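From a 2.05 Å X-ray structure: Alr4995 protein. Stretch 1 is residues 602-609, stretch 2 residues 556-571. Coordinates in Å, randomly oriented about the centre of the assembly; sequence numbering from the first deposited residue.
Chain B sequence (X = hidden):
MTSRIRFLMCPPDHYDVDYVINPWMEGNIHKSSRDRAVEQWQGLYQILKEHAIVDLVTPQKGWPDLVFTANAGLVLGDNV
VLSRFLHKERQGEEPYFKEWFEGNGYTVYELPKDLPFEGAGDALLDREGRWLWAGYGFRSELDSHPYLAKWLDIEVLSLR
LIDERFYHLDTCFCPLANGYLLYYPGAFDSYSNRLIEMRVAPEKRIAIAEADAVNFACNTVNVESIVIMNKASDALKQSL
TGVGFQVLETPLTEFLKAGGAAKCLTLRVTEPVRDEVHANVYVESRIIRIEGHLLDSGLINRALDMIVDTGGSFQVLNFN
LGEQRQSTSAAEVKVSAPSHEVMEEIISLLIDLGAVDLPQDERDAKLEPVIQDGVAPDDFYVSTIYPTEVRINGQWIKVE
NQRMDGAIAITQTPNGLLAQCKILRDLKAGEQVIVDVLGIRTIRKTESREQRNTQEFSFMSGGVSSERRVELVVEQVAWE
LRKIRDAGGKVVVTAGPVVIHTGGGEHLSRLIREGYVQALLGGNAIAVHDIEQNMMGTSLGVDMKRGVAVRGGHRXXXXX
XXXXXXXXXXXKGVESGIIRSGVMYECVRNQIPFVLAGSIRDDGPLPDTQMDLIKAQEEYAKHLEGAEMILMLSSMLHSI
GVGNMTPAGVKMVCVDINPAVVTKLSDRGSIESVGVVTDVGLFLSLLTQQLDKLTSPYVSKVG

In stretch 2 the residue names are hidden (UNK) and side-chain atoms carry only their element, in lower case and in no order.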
# COMPACT_ATOMS: atom_id res chain seq x y z
N ASP B 602 23.70 -2.51 -11.83
CA ASP B 602 24.91 -2.47 -10.99
C ASP B 602 25.85 -1.31 -11.28
O ASP B 602 26.20 -1.04 -12.43
CB ASP B 602 25.72 -3.76 -11.16
CG ASP B 602 25.07 -4.94 -10.51
OD1 ASP B 602 24.01 -4.76 -9.87
OD2 ASP B 602 25.61 -6.05 -10.63
N ASP B 603 26.25 -0.62 -10.20
CA ASP B 603 27.32 0.38 -10.27
C ASP B 603 28.68 -0.28 -10.00
O ASP B 603 28.83 -1.06 -9.06
CB ASP B 603 27.07 1.51 -9.26
CG ASP B 603 25.74 2.22 -9.48
OD1 ASP B 603 25.57 2.87 -10.54
OD2 ASP B 603 24.87 2.15 -8.57
N GLY B 604 29.67 0.04 -10.83
CA GLY B 604 30.99 -0.57 -10.74
C GLY B 604 31.20 -1.59 -11.85
O GLY B 604 31.55 -1.22 -12.98
N PRO B 605 30.97 -2.87 -11.54
CA PRO B 605 30.58 -3.40 -10.22
C PRO B 605 31.77 -3.65 -9.30
O PRO B 605 32.91 -3.29 -9.64
CB PRO B 605 29.89 -4.72 -10.56
CG PRO B 605 30.66 -5.21 -11.77
CD PRO B 605 31.04 -3.94 -12.56
N LEU B 606 31.51 -4.26 -8.15
CA LEU B 606 32.59 -4.80 -7.35
C LEU B 606 33.26 -5.90 -8.17
O LEU B 606 32.63 -6.49 -9.05
CB LEU B 606 32.09 -5.34 -6.01
CG LEU B 606 31.39 -4.26 -5.17
CD1 LEU B 606 30.75 -4.88 -3.95
CD2 LEU B 606 32.38 -3.14 -4.77
N PRO B 607 34.55 -6.15 -7.91
CA PRO B 607 35.22 -7.23 -8.65
C PRO B 607 34.66 -8.59 -8.27
O PRO B 607 34.79 -9.54 -9.03
CB PRO B 607 36.69 -7.08 -8.24
CG PRO B 607 36.69 -6.24 -7.02
CD PRO B 607 35.47 -5.37 -7.07
N ASP B 608 34.05 -8.69 -7.10
CA ASP B 608 33.47 -9.97 -6.67
C ASP B 608 32.18 -10.32 -7.42
O ASP B 608 31.78 -11.48 -7.47
CB ASP B 608 33.19 -9.96 -5.17
CG ASP B 608 34.47 -9.83 -4.32
OD1 ASP B 608 35.06 -8.73 -4.28
OD2 ASP B 608 34.87 -10.84 -3.71
N THR B 609 31.51 -9.31 -7.96
CA THR B 609 30.18 -9.48 -8.54
C THR B 609 30.26 -10.27 -9.85
O THR B 609 31.02 -9.93 -10.76
CB THR B 609 29.49 -8.13 -8.74
OG1 THR B 609 29.38 -7.47 -7.47
CG2 THR B 609 28.07 -8.30 -9.31
N UNK B 556 30.33 9.09 -1.26
CA UNK B 556 30.69 8.01 -0.36
C UNK B 556 30.48 6.64 -1.03
O UNK B 556 31.28 5.72 -0.84
c UNK B 556 30.52 10.18 3.83
c UNK B 556 31.26 10.12 1.77
c UNK B 556 29.87 8.08 0.94
n UNK B 556 31.35 10.76 2.98
n UNK B 556 29.91 9.18 3.21
c UNK B 556 30.36 9.11 1.91
N UNK B 557 29.41 6.53 -1.80
CA UNK B 557 29.07 5.27 -2.48
C UNK B 557 30.09 4.88 -3.56
O UNK B 557 30.60 3.76 -3.58
c UNK B 557 27.69 5.41 -3.10
n UNK B 557 26.11 2.30 -4.26
n UNK B 557 26.57 3.25 -2.39
c UNK B 557 26.74 3.49 -4.56
c UNK B 557 26.03 2.18 -2.94
c UNK B 557 27.02 4.10 -3.39
N UNK B 558 30.37 5.82 -4.45
CA UNK B 558 31.37 5.65 -5.50
C UNK B 558 32.78 5.46 -4.92
O UNK B 558 33.56 4.68 -5.47
c UNK B 558 31.36 6.85 -6.45
c UNK B 558 30.49 6.69 -7.70
c UNK B 558 31.12 5.66 -8.65
c UNK B 558 29.07 6.28 -7.32
N UNK B 559 33.09 6.17 -3.83
CA UNK B 559 34.38 5.99 -3.17
C UNK B 559 34.57 4.56 -2.73
O UNK B 559 35.65 3.98 -2.89
n UNK B 559 37.96 8.54 1.26
c UNK B 559 36.03 7.61 -0.04
c UNK B 559 34.52 6.90 -1.95
c UNK B 559 35.67 6.50 -1.04
c UNK B 559 37.38 7.32 0.62
N UNK B 560 33.53 3.98 -2.15
CA UNK B 560 33.62 2.61 -1.68
C UNK B 560 33.85 1.66 -2.85
O UNK B 560 34.67 0.74 -2.76
c UNK B 560 32.30 0.67 -0.71
c UNK B 560 32.30 2.91 0.46
c UNK B 560 32.36 2.19 -0.89
N UNK B 561 33.12 1.88 -3.94
CA UNK B 561 33.24 0.99 -5.09
C UNK B 561 34.64 1.08 -5.67
O UNK B 561 35.30 0.06 -5.89
c UNK B 561 32.19 1.32 -6.16
c UNK B 561 30.80 0.92 -5.63
c UNK B 561 29.63 1.35 -6.52
c UNK B 561 32.52 0.60 -7.48
N UNK B 562 35.11 2.31 -5.87
CA UNK B 562 36.47 2.52 -6.36
C UNK B 562 37.56 1.92 -5.45
O UNK B 562 38.54 1.35 -5.92
c UNK B 562 36.74 4.02 -6.52
n UNK B 562 38.97 4.93 -6.81
o UNK B 562 37.96 3.89 -8.54
c UNK B 562 37.94 4.28 -7.37
N UNK B 563 37.38 2.03 -4.14
CA UNK B 563 38.36 1.50 -3.20
C UNK B 563 38.44 -0.03 -3.26
O UNK B 563 39.53 -0.61 -3.26
o UNK B 563 38.09 3.41 -1.73
c UNK B 563 39.01 1.41 -0.76
c UNK B 563 38.03 1.98 -1.77
N UNK B 564 37.29 -0.69 -3.31
CA UNK B 564 37.29 -2.15 -3.41
C UNK B 564 37.90 -2.59 -4.75
O UNK B 564 38.68 -3.54 -4.79
c UNK B 564 35.87 -2.76 -3.23
c UNK B 564 36.10 -2.55 -0.68
c UNK B 564 35.93 -4.29 -3.23
c UNK B 564 35.24 -2.28 -1.92
N UNK B 565 37.56 -1.90 -5.84
CA UNK B 565 38.15 -2.22 -7.13
C UNK B 565 39.68 -2.04 -7.05
O UNK B 565 40.42 -2.85 -7.61
c UNK B 565 35.51 -0.85 -9.72
n UNK B 565 36.25 -1.12 -10.95
c UNK B 565 35.95 -2.10 -11.81
n UNK B 565 34.89 -2.88 -11.58
c UNK B 565 36.05 -1.68 -8.56
c UNK B 565 37.54 -1.36 -8.26
n UNK B 565 36.69 -2.30 -12.89
N UNK B 566 40.15 -1.04 -6.32
CA UNK B 566 41.59 -0.84 -6.19
C UNK B 566 42.27 -2.00 -5.48
O UNK B 566 43.30 -2.49 -5.93
n UNK B 566 41.79 3.88 -4.07
c UNK B 566 41.92 0.45 -5.45
c UNK B 566 43.78 2.08 -4.94
c UNK B 566 42.42 3.13 -3.16
n UNK B 566 43.37 2.28 -3.55
n UNK B 566 42.11 3.24 -1.87
c UNK B 566 43.43 0.70 -5.41
N UNK B 567 41.69 -2.46 -4.38
CA UNK B 567 42.24 -3.59 -3.63
C UNK B 567 42.04 -4.91 -4.37
O UNK B 567 42.81 -5.86 -4.17
c UNK B 567 41.91 -1.31 -1.20
c UNK B 567 43.33 -1.85 0.38
c UNK B 567 41.60 -3.67 -2.24
n UNK B 567 43.03 -2.95 -0.30
n UNK B 567 42.66 -0.84 -0.16
c UNK B 567 42.13 -2.65 -1.29
N UNK B 568 41.00 -4.98 -5.20
CA UNK B 568 40.82 -6.09 -6.13
C UNK B 568 39.79 -7.12 -5.71
O UNK B 568 39.38 -7.94 -6.52
N UNK B 569 39.41 -7.10 -4.44
CA UNK B 569 38.34 -7.95 -3.94
C UNK B 569 37.93 -7.48 -2.56
O UNK B 569 38.70 -6.79 -1.88
o UNK B 569 39.63 -9.65 -2.76
c UNK B 569 38.76 -9.42 -3.87
N UNK B 570 36.73 -7.86 -2.15
CA UNK B 570 36.28 -7.63 -0.79
C UNK B 570 37.24 -8.28 0.22
O UNK B 570 37.55 -7.69 1.25
c UNK B 570 34.86 -8.18 -0.58
c UNK B 570 34.47 -8.15 0.90
c UNK B 570 32.45 -7.99 -1.43
c UNK B 570 33.85 -7.37 -1.40
N UNK B 571 37.73 -9.48 -0.09
CA UNK B 571 38.58 -10.21 0.85
C UNK B 571 39.89 -9.48 1.12
O UNK B 571 40.37 -9.45 2.26
c UNK B 571 38.85 -11.61 0.34
O HOH W 1 24.56 0.61 -6.12

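Position 556 carries one carbon and a five-membered ring of three carbons and two nitrogens, far from stretch 1: His556. Position 557 has the same atoms, but its ring edge faces Asp603, and water 1 lies within reach of a ring nitrogen; it is His557. That water bridges the pair, 3.0 Å from His557 NE2 and donating to Asp603 OD2 at 2.9 Å.

Position 558 has four carbons forked at the second, without contact: Leu558. At 559, four carbons in a row end in nitrogen, extended and exposed: Lys559. Position 560, one carbon bearing two more, is Val560.

Position 561 has four carbons forked at the first, one arm two carbons long, and lies against Asp603, Gly604 and Leu606. This is Ile561. Its CD1 comes 3.8 Å from Asp603 CB, and its CG2 3.8 Å from Gly604 CA. A CB on Gly604 would clash with that methyl, and the local backbone angles call for glycine anyway.

Position 562, two carbons with the second carrying oxygen and nitrogen, points away: Asn562. Position 563 has one carbon bearing an oxygen and a carbon; it is Thr563, whose OG1 donates to Lys559 O at 2.8 Å, within the helix. Position 564 repeats the four-carbon fork at the first carbon and meets Leu606 and Pro607: Ile564, with CB 3.8 Å from Leu606 CD2 and CG2 4.0 Å from Pro607 CD.

Position 565 shows three carbons, a nitrogen, then a carbon with two more nitrogens, one of them close to a stretch 1 carbonyl. It is Arg565: NH1 donates to Pro605 O at 2.8 Å, in the guanidinium edge, while CG packs 4.0 Å from Pro607 CD. Position 566 has the same atoms but points away: Arg566. Position 567, a carbon and a two-nitrogen ring out of contact, is His567.

Position 568 has no side chain and positive phi where the helix ends: Gly568. Its O lies 3.2 Å from Pro607 CG. Position 569, one carbon and one oxygen, is Ser569, the N-cap of the next helix. Position 570, four carbons forked at the first with one long arm, touches Leu606 and Asp608: Ile570. Position 571 has a single carbon: Ala571.

The rule is apolar packing pinned by two hydrogen bonds. Leu606 reaches Ile561, Ile564 and Ile570, spanning both helices. Arg565 holds the backbone after the cis peptide, while Asp608 OD1 accepts from Ile570 N at 2.8 Å, satisfying an amide in the new helix's first turn.

Stretch 2, residues 556-571: HHLKVINTIRRHGSIA
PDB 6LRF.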